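Local coordinates for cyanuric acid amidohydrolase (Azorhizobium caulinodans, PDB 4NQ3), which hydrolytically opens the s-triazine ring of cyanuric acid, giving carboxybiuret that decarboxylates to biuret during breakdown of herbicides such as atrazine, at residues Q133-A138 and L193-A198. Numbering follows the deposited sequence.
Sequences QAVRRA and LGIALA. With SO4 (sulfate ion), chain F.
Arg137 NH1 is the best-held polar atom here, gripped by two hydrogen bonds: one to O1 of a sulfate ion, with NH1 to O1 at 2.7 Å and nearly straight at 164°, the other to the carbonyl oxygen of His113. The sulfate, probably from the crystallisation liquor, lies at the guanidinium edge with its sulfur in the plane, and it is also hydrogen-bonded to the backbone N of His113. A bend at chi3 turns the Arg137 chain so that one guanidinium face lies over Ala134 CA, 3.5 Å from the plane and offset toward the rim.

The contact between the helices, by contrast, is built mainly from aliphatic carbon. Segments 133-138 and 193-198 cross at -53°, their axes 8.6 Å apart, and the small methyl of Ala198 is consistent with this close approach. Val135 points at it: CG1, anti to the backbone N (chi1 177°), and CB both meet Ala198 CB, the latter pair at 3.8 Å. The other branch, CG2, reaches Ile195 CG1 at 3.9 Å, the two side chains crossing at about a right angle. Val153 of strand 150-157 touches both Val135 and Ile195, so the helix pair packs on the sheet of the predicted repeat unit B.

At the exposed margin, Arg136 runs extended from CG to NE alongside Ala198 and brings NH2 to 4.0 Å from Leu197 CG, the guanidinium meeting the leucine obliquely. Both helices thus cover the same sheet, whose strands 150-157 and 223-227 carry the active-site Lys156 and the nucleophile Ser226; helix 180-199 also bears the substrate-binding Arg188. Aliphatic packing, rather than directional polar bonding, joins the two segments, while the Arg136 guanidinium stays at the margin, where solvent can probably offset its charge, and Arg137 binds a sulfate.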
ATOM      1  N   GLN A 133     -36.402   8.541  -2.458  1.00 26.45           N
ATOM      2  CA  GLN A 133     -37.480   8.748  -1.500  1.00 29.74           C
ATOM      3  C   GLN A 133     -36.939   9.472  -0.276  1.00 30.93           C
ATOM      4  O   GLN A 133     -37.552  10.431   0.198  1.00 36.05           O
ATOM      5  CB  GLN A 133     -38.146   7.422  -1.113  1.00 38.02           C
ATOM      6  CG  GLN A 133     -39.343   7.039  -2.016  1.00 50.89           C
ATOM      7  CD  GLN A 133     -39.646   5.517  -2.054  1.00 74.69           C
ATOM      8  OE1 GLN A 133     -39.061   4.718  -1.304  1.00 65.53           O
ATOM      9  NE2 GLN A 133     -40.540   5.119  -2.968  1.00 84.80           N
ATOM     10  N   ALA A 134     -35.816   8.991   0.261  1.00 31.04           N
ATOM     11  CA  ALA A 134     -35.198   9.635   1.417  1.00 20.48           C
ATOM     12  C   ALA A 134     -34.816  11.101   1.157  1.00 32.90           C
ATOM     13  O   ALA A 134     -35.055  11.983   2.001  1.00 28.06           O
ATOM     14  CB  ALA A 134     -33.983   8.864   1.849  1.00 18.96           C
ATOM     15  N   VAL A 135     -34.248  11.373  -0.017  1.00 29.90           N
ATOM     16  CA  VAL A 135     -33.853  12.739  -0.341  1.00 28.77           C
ATOM     17  C   VAL A 135     -35.060  13.660  -0.400  1.00 29.99           C
ATOM     18  O   VAL A 135     -34.965  14.832  -0.017  1.00 33.19           O
ATOM     19  CB  VAL A 135     -33.115  12.832  -1.663  1.00 22.25           C
ATOM     20  CG1 VAL A 135     -32.812  14.270  -1.966  1.00 23.05           C
ATOM     21  CG2 VAL A 135     -31.840  12.043  -1.584  1.00 21.36           C
ATOM     22  N   ARG A 136     -36.199  13.140  -0.860  1.00 30.19           N
ATOM     23  CA  ARG A 136     -37.413  13.954  -0.872  1.00 29.06           C
ATOM     24  C   ARG A 136     -37.811  14.287   0.579  1.00 30.53           C
ATOM     25  O   ARG A 136     -38.083  15.454   0.900  1.00 37.09           O
ATOM     26  CB  ARG A 136     -38.539  13.252  -1.632  1.00 28.14           C
ATOM     27  CG  ARG A 136     -38.386  13.311  -3.156  1.00 36.98           C
ATOM     28  CD  ARG A 136     -39.426  12.415  -3.836  1.00 51.28           C
ATOM     29  NE  ARG A 136     -39.138  12.118  -5.249  1.00 61.81           N
ATOM     30  CZ  ARG A 136     -39.044  10.879  -5.751  1.00 63.06           C
ATOM     31  NH1 ARG A 136     -39.214   9.815  -4.964  1.00 60.11           N
ATOM     32  NH2 ARG A 136     -38.786  10.696  -7.044  1.00 62.80           N
ATOM     33  N   ARG A 137     -37.801  13.282   1.456  1.00 29.17           N
ATOM     34  CA  ARG A 137     -38.089  13.489   2.875  1.00 23.54           C
ATOM     35  C   ARG A 137     -37.172  14.515   3.508  1.00 28.52           C
ATOM     36  O   ARG A 137     -37.643  15.436   4.160  1.00 29.39           O
ATOM     37  CB  ARG A 137     -37.995  12.176   3.650  1.00 31.92           C
ATOM     38  CG  ARG A 137     -39.260  11.330   3.588  1.00 34.48           C
ATOM     39  CD  ARG A 137     -39.142  10.080   4.429  1.00 33.25           C
ATOM     40  NE  ARG A 137     -38.569   8.999   3.642  1.00 39.75           N
ATOM     41  CZ  ARG A 137     -37.564   8.238   4.045  1.00 44.25           C
ATOM     42  NH1 ARG A 137     -37.002   8.458   5.228  1.00 54.96           N
ATOM     43  NH2 ARG A 137     -37.112   7.274   3.259  1.00 40.33           N
ATOM     44  N   ALA A 138     -35.866  14.372   3.318  1.00 23.15           N
ATOM     45  CA  ALA A 138     -34.944  15.330   3.911  1.00 25.40           C
ATOM     46  C   ALA A 138     -35.184  16.745   3.376  1.00 28.43           C
ATOM     47  O   ALA A 138     -35.101  17.717   4.132  1.00 27.30           O
ATOM     48  CB  ALA A 138     -33.518  14.917   3.655  1.00 27.19           C
ATOM     49  N   LEU A 193     -27.734   8.719  -8.564  1.00 23.94           N
ATOM     50  CA  LEU A 193     -28.855   8.791  -9.497  1.00 26.11           C
ATOM     51  C   LEU A 193     -30.143   9.009  -8.728  1.00 26.44           C
ATOM     52  O   LEU A 193     -31.051   9.696  -9.191  1.00 28.80           O
ATOM     53  CB  LEU A 193     -28.938   7.524 -10.336  1.00 22.76           C
ATOM     54  CG  LEU A 193     -27.808   7.570 -11.351  1.00 28.99           C
ATOM     55  CD1 LEU A 193     -27.671   6.260 -12.111  1.00 24.62           C
ATOM     56  CD2 LEU A 193     -28.013   8.763 -12.261  1.00 23.44           C
ATOM     57  N   GLY A 194     -30.216   8.420  -7.538  1.00 26.73           N
ATOM     58  CA  GLY A 194     -31.350   8.619  -6.653  1.00 22.13           C
ATOM     59  C   GLY A 194     -31.490  10.086  -6.290  1.00 28.43           C
ATOM     60  O   GLY A 194     -32.598  10.633  -6.349  1.00 27.22           O
ATOM     61  N   ILE A 195     -30.377  10.733  -5.935  1.00 20.15           N
ATOM     62  CA  ILE A 195     -30.396  12.165  -5.689  1.00 27.75           C
ATOM     63  C   ILE A 195     -30.831  12.910  -6.952  1.00 33.39           C
ATOM     64  O   ILE A 195     -31.660  13.835  -6.901  1.00 35.80           O
ATOM     65  CB  ILE A 195     -29.016  12.680  -5.237  1.00 26.85           C
ATOM     66  CG1 ILE A 195     -28.696  12.151  -3.842  1.00 24.43           C
ATOM     67  CG2 ILE A 195     -28.978  14.199  -5.206  1.00 19.90           C
ATOM     68  CD1 ILE A 195     -27.259  12.316  -3.460  1.00 20.59           C
ATOM     69  N   ALA A 196     -30.286  12.490  -8.088  1.00 31.42           N
ATOM     70  CA  ALA A 196     -30.606  13.152  -9.341  1.00 33.80           C
ATOM     71  C   ALA A 196     -32.108  13.014  -9.587  1.00 37.70           C
ATOM     72  O   ALA A 196     -32.808  13.992  -9.880  1.00 39.18           O
ATOM     73  CB  ALA A 196     -29.788  12.555 -10.501  1.00 27.91           C
ATOM     74  N   LEU A 197     -32.601  11.795  -9.413  1.00 33.69           N
ATOM     75  CA  LEU A 197     -33.997  11.507  -9.646  1.00 29.25           C
ATOM     76  C   LEU A 197     -34.859  12.382  -8.751  1.00 31.15           C
ATOM     77  O   LEU A 197     -35.905  12.858  -9.157  1.00 40.29           O
ATOM     78  CB  LEU A 197     -34.285  10.031  -9.403  1.00 30.52           C
ATOM     79  CG  LEU A 197     -35.762   9.675  -9.528  1.00 29.86           C
ATOM     80  CD1 LEU A 197     -36.260  10.130 -10.864  1.00 31.58           C
ATOM     81  CD2 LEU A 197     -35.943   8.184  -9.359  1.00 31.24           C
ATOM     82  N   ALA A 198     -34.423  12.577  -7.516  1.00 29.80           N
ATOM     83  CA  ALA A 198     -35.218  13.317  -6.553  1.00 29.29           C
ATOM     84  C   ALA A 198     -35.208  14.821  -6.829  1.00 29.86           C
ATOM     85  O   ALA A 198     -36.147  15.531  -6.452  1.00 32.31           O
ATOM     86  CB  ALA A 198     -34.717  13.033  -5.137  1.00 30.77           C
TER
HETATM   87  S   SO4 F 404     -36.712   9.701   8.071  0.72 71.74           S
HETATM   88  O1  SO4 F 404     -37.742  10.166   7.138  0.72 72.99           O
HETATM   89  O2  SO4 F 404     -37.251   8.723   9.016  0.72 72.49           O
HETATM   90  O3  SO4 F 404     -35.654   9.047   7.309  0.72 67.28           O
HETATM   91  O4  SO4 F 404     -36.190  10.855   8.812  0.72 70.19           O